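Local structure of tyrosine recombinase XerH (Helicobacter pylori, 5JJV) at a contact of chain A with DNA. The protein catalyses site-specific recombination at difH DNA, cutting and rejoining strands through a tyrosine-linked intermediate, and takes part in chromosome segregation. Coordinates in Å, arbitrary orientation; residue numbers count along the deposited sequence, not the author numbering.

A contact of chain A with DNA. Residues 78, 121-122, 125, 129. With nucleotides of chain B.
Thr125 and Ser122 grip the phosphate of DA10 on chain B, and most of the bonding converges on one non-bridging oxygen, OP2. The shorter bond comes from the threonine hydroxyl, with OG1 2.6 Å from DA10 OP2. Thr125 OG1 is anti to its own carbonyl carbon (chi1 -62°), which aims the hydroxyl at the phosphate while the methyl CG2 lies alongside the same oxygen. From the backbone, the amide N of Ser122 donates to DA10 OP2 over 3.2 Å, nearly straight at 167°. The serine hydroxyl takes the neighbouring ester oxygen instead: Ser122 OG donates to DA10 O5' at 3.2 Å.

Within the protein, a small hydroxyl network sets these donors. Ser122 OG and Thr125 OG1 are hydrogen-bonded to each other at 3.1 Å, and the Thr125 amide N reaches back to Ser122 OG at 3.3 Å. The serine side chain is therefore the N-cap of helix 123-143 and probably helps position the threonine hydroxyl.

Leu121 adds van der Waals contact: CB and CD2 lie against DA10 OP2, CB at 3.6 Å, and CD2 also comes near OP1 of DA9, so the side chain touches two successive phosphates. One nucleotide to the 5' side, Leu78 CD2 brushes OP2 of DA9, and the phenol OH of Tyr129 points at the same oxygen from 3.4 Å, a polar approach not counted as a hydrogen bond; both hide little surface.

The bonds to DNA described here go to phosphate oxygens, which suggests that this patch holds the backbone rather than reading bases. Leu121 and Ser122 lie just before helix 123-143, whose N-terminal end faces the DA10 phosphate and may add a favourable dipole; Thr125 and Tyr129 follow within that helix, and Leu78 comes from helix 74-93, all in the core-binding region.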
loop_
_atom_site.group_PDB
_atom_site.type_symbol
_atom_site.label_atom_id
_atom_site.label_comp_id
_atom_site.label_asym_id
_atom_site.label_seq_id
_atom_site.Cartn_x
_atom_site.Cartn_y
_atom_site.Cartn_z
ATOM N N LEU A 78 24.206 -18.069 -11.452
ATOM C CA LEU A 78 25.580 -17.661 -11.748
ATOM C C LEU A 78 26.296 -16.892 -10.622
ATOM O O LEU A 78 27.450 -17.199 -10.324
ATOM C CB LEU A 78 25.612 -16.826 -13.033
ATOM C CG LEU A 78 27.007 -16.490 -13.565
ATOM C CD1 LEU A 78 27.752 -17.761 -13.933
ATOM C CD2 LEU A 78 26.923 -15.553 -14.756
ATOM N N LEU A 121 31.427 -4.519 -14.350
ATOM C CA LEU A 121 29.997 -4.751 -14.511
ATOM C C LEU A 121 29.198 -3.517 -14.110
ATOM O O LEU A 121 29.675 -2.679 -13.344
ATOM C CB LEU A 121 29.552 -5.962 -13.686
ATOM C CG LEU A 121 30.264 -7.282 -13.992
ATOM C CD1 LEU A 121 29.703 -8.411 -13.142
ATOM C CD2 LEU A 121 30.162 -7.617 -15.474
ATOM N N SER A 122 27.980 -3.407 -14.635
ATOM C CA SER A 122 27.119 -2.269 -14.333
ATOM C C SER A 122 26.634 -2.313 -12.889
ATOM O O SER A 122 26.707 -3.352 -12.233
ATOM C CB SER A 122 25.922 -2.231 -15.285
ATOM O OG SER A 122 25.069 -3.343 -15.079
ATOM N N THR A 125 23.873 -4.874 -12.430
ATOM C CA THR A 125 24.377 -6.238 -12.329
ATOM C C THR A 125 24.932 -6.501 -10.930
ATOM O O THR A 125 24.674 -7.548 -10.336
ATOM C CB THR A 125 25.470 -6.513 -13.380
ATOM O OG1 THR A 125 24.913 -6.382 -14.694
ATOM C CG2 THR A 125 26.034 -7.916 -13.215
ATOM N N TYR A 129 23.868 -9.463 -8.073
ATOM C CA TYR A 129 24.766 -10.327 -7.315
ATOM C C TYR A 129 24.494 -10.211 -5.821
ATOM O O TYR A 129 24.409 -11.215 -5.113
ATOM C CB TYR A 129 26.227 -9.975 -7.609
ATOM C CG TYR A 129 26.786 -10.615 -8.858
ATOM C CD1 TYR A 129 26.154 -10.463 -10.086
ATOM C CD2 TYR A 129 27.956 -11.360 -8.813
ATOM C CE1 TYR A 129 26.666 -11.045 -11.231
ATOM C CE2 TYR A 129 28.477 -11.943 -9.952
ATOM C CZ TYR A 129 27.830 -11.784 -11.158
ATOM O OH TYR A 129 28.348 -12.366 -12.291
ATOM P P DA B 9 28.835 -11.935 -16.904
ATOM O OP1 DA B 9 30.194 -11.352 -16.877
ATOM O OP2 DA B 9 28.294 -12.587 -15.692
ATOM O "O5'" DA B 9 27.833 -10.782 -17.372
ATOM C "C5'" DA B 9 27.989 -10.200 -18.658
ATOM C "C4'" DA B 9 26.836 -9.270 -18.980
ATOM O "O4'" DA B 9 25.613 -10.030 -19.093
ATOM C "C3'" DA B 9 26.568 -8.182 -17.935
ATOM O "O3'" DA B 9 26.782 -6.902 -18.513
ATOM C "C2'" DA B 9 25.095 -8.387 -17.534
ATOM C "C1'" DA B 9 24.549 -9.216 -18.687
ATOM N N9 DA B 9 23.425 -10.073 -18.315
ATOM C C8 DA B 9 23.449 -11.140 -17.460
ATOM N N7 DA B 9 22.286 -11.731 -17.317
ATOM C C5 DA B 9 21.440 -11.004 -18.138
ATOM C C6 DA B 9 20.066 -11.124 -18.433
ATOM N N6 DA B 9 19.278 -12.066 -17.904
ATOM N N1 DA B 9 19.532 -10.235 -19.296
ATOM C C2 DA B 9 20.323 -9.292 -19.824
ATOM N N3 DA B 9 21.623 -9.081 -19.624
ATOM C C4 DA B 9 22.126 -9.979 -18.763
ATOM P P DA B 10 26.727 -5.579 -17.604
ATOM O OP1 DA B 10 27.621 -4.576 -18.225
ATOM O OP2 DA B 10 26.949 -5.983 -16.200
ATOM O "O5'" DA B 10 25.215 -5.084 -17.756
ATOM C "C5'" DA B 10 24.643 -4.953 -19.053
ATOM C "C4'" DA B 10 23.187 -4.530 -18.969
ATOM O "O4'" DA B 10 22.352 -5.688 -18.697
ATOM C "C3'" DA B 10 22.871 -3.510 -17.868
ATOM O "O3'" DA B 10 22.047 -2.475 -18.389
ATOM C "C2'" DA B 10 22.125 -4.342 -16.825
ATOM C "C1'" DA B 10 21.411 -5.344 -17.711
ATOM N N9 DA B 10 20.993 -6.552 -17.008
ATOM C C8 DA B 10 21.717 -7.271 -16.100
ATOM N N7 DA B 10 21.080 -8.313 -15.621
ATOM C C5 DA B 10 19.851 -8.273 -16.258
ATOM C C6 DA B 10 18.714 -9.105 -16.187
ATOM N N6 DA B 10 18.641 -10.185 -15.403
ATOM N N1 DA B 10 17.653 -8.783 -16.956
ATOM C C2 DA B 10 17.731 -7.702 -17.739
ATOM N N3 DA B 10 18.740 -6.846 -17.890
ATOM C C4 DA B 10 19.780 -7.192 -17.116
#